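Local coordinates for protein phosphoribosylformylglycinamidine synthase 2 (Thermus thermophilus, PDB 3VIU) that belongs to the PurM-like AIR synthase related family, contains two copies of its N- and C-terminal domain pair, and carries bound ADP and a magnesium ion, at residues G261-T266 and L299-E303; D285-T289 and C331-A335. One frame throughout, in Å; residues are numbered along the deposited sequence.

Contact 1 of 2, residues G261-T266 and L299-E303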
loop_
_atom_site.group_PDB
_atom_site.type_symbol
_atom_site.label_atom_id
_atom_site.label_comp_id
_atom_site.label_asym_id
_atom_site.label_seq_id
_atom_site.Cartn_x
_atom_site.Cartn_y
_atom_site.Cartn_z
ATOM N N GLY A 261 -3.788 -15.985 -8.988
ATOM C CA GLY A 261 -2.510 -15.315 -8.914
ATOM C C GLY A 261 -1.441 -16.343 -8.658
ATOM O O GLY A 261 -1.297 -17.304 -9.410
ATOM N N ALA A 262 -0.693 -16.141 -7.585
ATOM C CA ALA A 262 0.363 -17.064 -7.221
ATOM C C ALA A 262 -0.256 -18.441 -7.008
ATOM O O ALA A 262 -1.237 -18.574 -6.276
ATOM C CB ALA A 262 1.045 -16.588 -5.946
ATOM N N ALA A 263 0.315 -19.451 -7.661
ATOM C CA ALA A 263 -0.161 -20.827 -7.541
ATOM C C ALA A 263 -1.413 -21.084 -8.382
ATOM O O ALA A 263 -2.058 -22.124 -8.250
ATOM C CB ALA A 263 -0.424 -21.164 -6.068
ATOM N N GLY A 264 -1.738 -20.122 -9.242
ATOM C CA GLY A 264 -2.890 -20.219 -10.128
ATOM C C GLY A 264 -4.133 -20.972 -9.672
ATOM O O GLY A 264 -4.725 -20.675 -8.632
ATOM N N LEU A 265 -4.535 -21.948 -10.482
ATOM C CA LEU A 265 -5.714 -22.767 -10.216
ATOM C C LEU A 265 -5.658 -23.470 -8.870
ATOM O O LEU A 265 -6.658 -23.546 -8.162
ATOM C CB LEU A 265 -5.884 -23.809 -11.324
ATOM C CG LEU A 265 -6.408 -23.342 -12.680
ATOM C CD1 LEU A 265 -6.158 -24.407 -13.729
ATOM C CD2 LEU A 265 -7.885 -23.037 -12.560
ATOM N N THR A 266 -4.488 -23.987 -8.519
ATOM C CA THR A 266 -4.333 -24.676 -7.251
ATOM C C THR A 266 -4.749 -23.802 -6.063
ATOM O O THR A 266 -5.599 -24.205 -5.270
ATOM C CB THR A 266 -2.884 -25.147 -7.057
ATOM O OG1 THR A 266 -2.536 -26.057 -8.109
ATOM C CG2 THR A 266 -2.724 -25.843 -5.717
ATOM N N LEU A 299 -0.441 -26.985 -15.866
ATOM C CA LEU A 299 -1.752 -26.359 -15.878
ATOM C C LEU A 299 -2.103 -25.910 -14.471
ATOM O O LEU A 299 -2.560 -24.784 -14.260
ATOM C CB LEU A 299 -2.805 -27.341 -16.405
ATOM C CG LEU A 299 -2.646 -27.737 -17.884
ATOM C CD1 LEU A 299 -3.550 -28.911 -18.217
ATOM C CD2 LEU A 299 -2.959 -26.537 -18.773
ATOM N N LEU A 300 -1.857 -26.789 -13.507
ATOM C CA LEU A 300 -2.162 -26.510 -12.105
ATOM C C LEU A 300 -1.389 -25.351 -11.481
ATOM O O LEU A 300 -1.936 -24.603 -10.669
ATOM C CB LEU A 300 -1.927 -27.765 -11.261
ATOM C CG LEU A 300 -2.942 -28.905 -11.378
ATOM C CD1 LEU A 300 -2.363 -30.160 -10.767
ATOM C CD2 LEU A 300 -4.225 -28.517 -10.677
ATOM N N LEU A 301 -0.127 -25.190 -11.859
ATOM C CA LEU A 301 0.682 -24.139 -11.264
ATOM C C LEU A 301 0.949 -22.908 -12.115
ATOM O O LEU A 301 1.646 -21.992 -11.683
ATOM C CB LEU A 301 1.998 -24.747 -10.773
ATOM C CG LEU A 301 1.747 -25.915 -9.811
ATOM C CD1 LEU A 301 3.045 -26.406 -9.205
ATOM C CD2 LEU A 301 0.797 -25.455 -8.727
ATOM N N SER A 302 0.404 -22.877 -13.324
ATOM C CA SER A 302 0.594 -21.719 -14.175
ATOM C C SER A 302 0.040 -20.502 -13.459
ATOM O O SER A 302 -0.967 -20.589 -12.756
ATOM C CB SER A 302 -0.156 -21.875 -15.489
ATOM O OG SER A 302 -0.215 -20.632 -16.168
ATOM N N GLU A 303 0.697 -19.365 -13.640
ATOM C CA GLU A 303 0.235 -18.131 -13.026
ATOM C C GLU A 303 -0.041 -17.130 -14.133
ATOM O O GLU A 303 0.292 -15.954 -14.012
ATOM C CB GLU A 303 1.290 -17.598 -12.055
ATOM C CG GLU A 303 1.556 -18.560 -10.907
ATOM C CD GLU A 303 2.628 -18.078 -9.948
ATOM O OE1 GLU A 303 2.870 -18.777 -8.935
ATOM O OE2 GLU A 303 3.224 -17.007 -10.208
HETATM O O HOH W 1 -3.004 -22.372 -13.051
#
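Glu-303 reaches the type II turn Gly-261 to Gly-264, and its OE1 accepts the backbone N-H of Ala-263 at 2.9 Å. The bond is nearly straight (164° at the hydrogen), but the N-H comes from above the carboxylate plane, 45° out of it. Glu-303 CG, beside its backbone N, lies 3.5 Å from Gly-261 O; the extended chain beyond it carries OE1 to the amide.

A second polar group gathers around the last residues of helix 296-301 and the loop that follows. Leu-300 O takes a hydrogen bond from Thr-266 OG1 at 3.0 Å, from above the carbonyl plane. Chi1 of -61° puts this hydroxyl beside its own N, which meets the same oxygen weakly. A water accepts from Leu-265 N and lies 2.7 Å from both Leu-299 O and Ser-302 O. Gly-264 CA makes a CA-H...O contact with Ser-302 O at 3.3 Å.

Leu-301 CD2 lies against the hydroxyl, 3.4 Å from Thr-266 OG1, and Leu-33 of helix 28-37 touches both residues.

Amides starting helix 264-275 thus face carbonyls near the end of helix 296-301, where the helix dipoles probably help each other, while the glutamate holds a turn whose Ala-262 side chain is about 5 Å from bound ADP.

Contact 2 of 2, residues D285-T289 and C331-A335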
loop_
_atom_site.group_PDB
_atom_site.type_symbol
_atom_site.label_atom_id
_atom_site.label_comp_id
_atom_site.label_asym_id
_atom_site.label_seq_id
_atom_site.Cartn_x
_atom_site.Cartn_y
_atom_site.Cartn_z
ATOM N N ASP A 285 -9.101 -31.031 -18.203
ATOM C CA ASP A 285 -9.370 -31.121 -19.631
ATOM C C ASP A 285 -10.296 -30.021 -20.120
ATOM O O ASP A 285 -10.315 -29.707 -21.306
ATOM C CB ASP A 285 -9.976 -32.483 -19.992
ATOM C CG ASP A 285 -9.047 -33.636 -19.675
ATOM O OD1 ASP A 285 -7.836 -33.522 -19.966
ATOM O OD2 ASP A 285 -9.533 -34.657 -19.146
ATOM N N LEU A 286 -11.068 -29.435 -19.214
ATOM C CA LEU A 286 -11.986 -28.369 -19.599
ATOM C C LEU A 286 -11.336 -26.991 -19.538
ATOM O O LEU A 286 -11.894 -26.011 -20.042
ATOM C CB LEU A 286 -13.234 -28.405 -18.714
ATOM C CG LEU A 286 -14.450 -29.144 -19.282
ATOM C CD1 LEU A 286 -14.025 -30.238 -20.223
ATOM C CD2 LEU A 286 -15.274 -29.699 -18.138
ATOM N N VAL A 287 -10.151 -26.927 -18.929
ATOM C CA VAL A 287 -9.402 -25.678 -18.791
ATOM C C VAL A 287 -8.826 -25.195 -20.137
ATOM O O VAL A 287 -8.085 -25.919 -20.800
ATOM C CB VAL A 287 -8.233 -25.853 -17.759
ATOM C CG1 VAL A 287 -7.405 -24.586 -17.658
ATOM C CG2 VAL A 287 -8.795 -26.203 -16.397
ATOM N N PRO A 288 -9.169 -23.960 -20.552
ATOM C CA PRO A 288 -8.699 -23.357 -21.806
ATOM C C PRO A 288 -7.177 -23.276 -21.811
ATOM O O PRO A 288 -6.582 -22.718 -20.898
ATOM C CB PRO A 288 -9.329 -21.966 -21.781
ATOM C CG PRO A 288 -10.561 -22.169 -20.978
ATOM C CD PRO A 288 -10.073 -23.038 -19.849
ATOM N N THR A 289 -6.556 -23.819 -22.848
ATOM C CA THR A 289 -5.105 -23.827 -22.951
ATOM C C THR A 289 -4.597 -22.946 -24.093
ATOM O O THR A 289 -5.254 -22.810 -25.124
ATOM C CB THR A 289 -4.585 -25.263 -23.164
ATOM O OG1 THR A 289 -5.237 -25.836 -24.306
ATOM C CG2 THR A 289 -4.855 -26.123 -21.938
ATOM N N CYS A 331 -16.976 -17.876 -20.853
ATOM C CA CYS A 331 -17.079 -18.232 -19.448
ATOM C C CYS A 331 -17.508 -19.695 -19.419
ATOM O O CYS A 331 -18.676 -20.007 -19.638
ATOM C CB CYS A 331 -18.121 -17.347 -18.764
ATOM S SG CYS A 331 -18.092 -17.400 -16.953
ATOM N N VAL A 332 -16.563 -20.589 -19.145
ATOM C CA VAL A 332 -16.852 -22.014 -19.138
ATOM C C VAL A 332 -16.643 -22.759 -17.822
ATOM O O VAL A 332 -15.725 -22.463 -17.062
ATOM C CB VAL A 332 -16.027 -22.729 -20.229
ATOM C CG1 VAL A 332 -16.344 -22.118 -21.594
ATOM C CG2 VAL A 332 -14.531 -22.622 -19.922
ATOM N N PRO A 333 -17.517 -23.742 -17.539
ATOM C CA PRO A 333 -17.439 -24.549 -16.318
ATOM C C PRO A 333 -16.167 -25.394 -16.376
ATOM O O PRO A 333 -15.895 -26.061 -17.383
ATOM C CB PRO A 333 -18.716 -25.389 -16.377
ATOM C CG PRO A 333 -18.950 -25.543 -17.847
ATOM C CD PRO A 333 -18.669 -24.152 -18.364
ATOM N N VAL A 334 -15.395 -25.364 -15.293
ATOM C CA VAL A 334 -14.124 -26.076 -15.232
ATOM C C VAL A 334 -14.006 -27.026 -14.027
ATOM O O VAL A 334 -13.156 -27.926 -14.011
ATOM C CB VAL A 334 -12.963 -25.026 -15.227
ATOM C CG1 VAL A 334 -12.197 -25.069 -13.920
ATOM C CG2 VAL A 334 -12.063 -25.240 -16.414
ATOM N N ALA A 335 -14.864 -26.825 -13.028
ATOM C CA ALA A 335 -14.853 -27.654 -11.820
ATOM C C ALA A 335 -16.203 -27.617 -11.106
ATOM O O ALA A 335 -17.116 -26.913 -11.524
ATOM C CB ALA A 335 -13.741 -27.188 -10.864
#
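Val-334 supplies the main bump of this contact: its CG2 methyl fits the hollow made where the chain turns from Leu-286 to Val-287. The methyl lies 3.4 Å from Val-287 CG2, very short for two methyl groups, and the Val-334 chi1 of 115° is far from a staggered value; the closeness may reflect strain or uncertainty in the model. The same methyl rests above the backbone as well, 3.7 Å from Leu-286 C. Leu-286 CB closes another side of the hollow, 4.1 Å from Val-334 CG2. The two valine side chains run across each other at a slant. Val-287 has CG1 anti to its backbone N (chi1 177°), which places CG2 beside that N and on the side of the incoming methyl.

Beside this plug, Leu-286 curves over the end of the Pro-333 carbonyl, with CB, CG and CD2 all 3.8 to 3.9 Å from Pro-333 O. Farther along the loop, the Pro-288 ring presents CG to Val-332 CG2 at 4.1 Å. Tyr-199 of strand 196-201 packs against both Val-287 and Pro-288 and extends the apolar surface.

No hydrogen bond crosses between the two segments; the fit is one of shape alone. Backbone bonding of residues 331-335 goes instead to neighbouring strands, as Val-334 pairs with both Ile-197 and His-283. The contact therefore joins the loop leaving strand 279-283 to that strand's neighbour in the mixed sheet of the AIR synthase related C-terminal domain. The neighbour, interior strand 331-338, carries a classic beta bulge here: Val-334 and Ala-335 together stand opposite the single residue Ile-197 of strand 196-201, and the CG2 of the first bulge residue reaches the loop.

In the fold
Read from the N terminus, the four segments alternate, so the contacts cross without nesting. Residues 261-266 follow strand 254-259 and start helix 264-275; the chain then runs through strand 279-283 into 285-289 before helix 296-301 returns it to 299-303, where contact 1 closes a loop of 32 intervening residues. Contact 2 closes a longer one, 41 residues, when strand 331-338 comes back to 285-289 after strand 307-312 and helix 317-326. Their centres lie 14 Å apart and they touch directly: Leu-265 CD1 packs on Val-287 CG1 at 4.1 Å, and Leu-299 CD2 on Thr-289 CG2 at 3.7 Å. Contact 1 joins the two helices, and contact 2 joins the loop between them to strand 331-338.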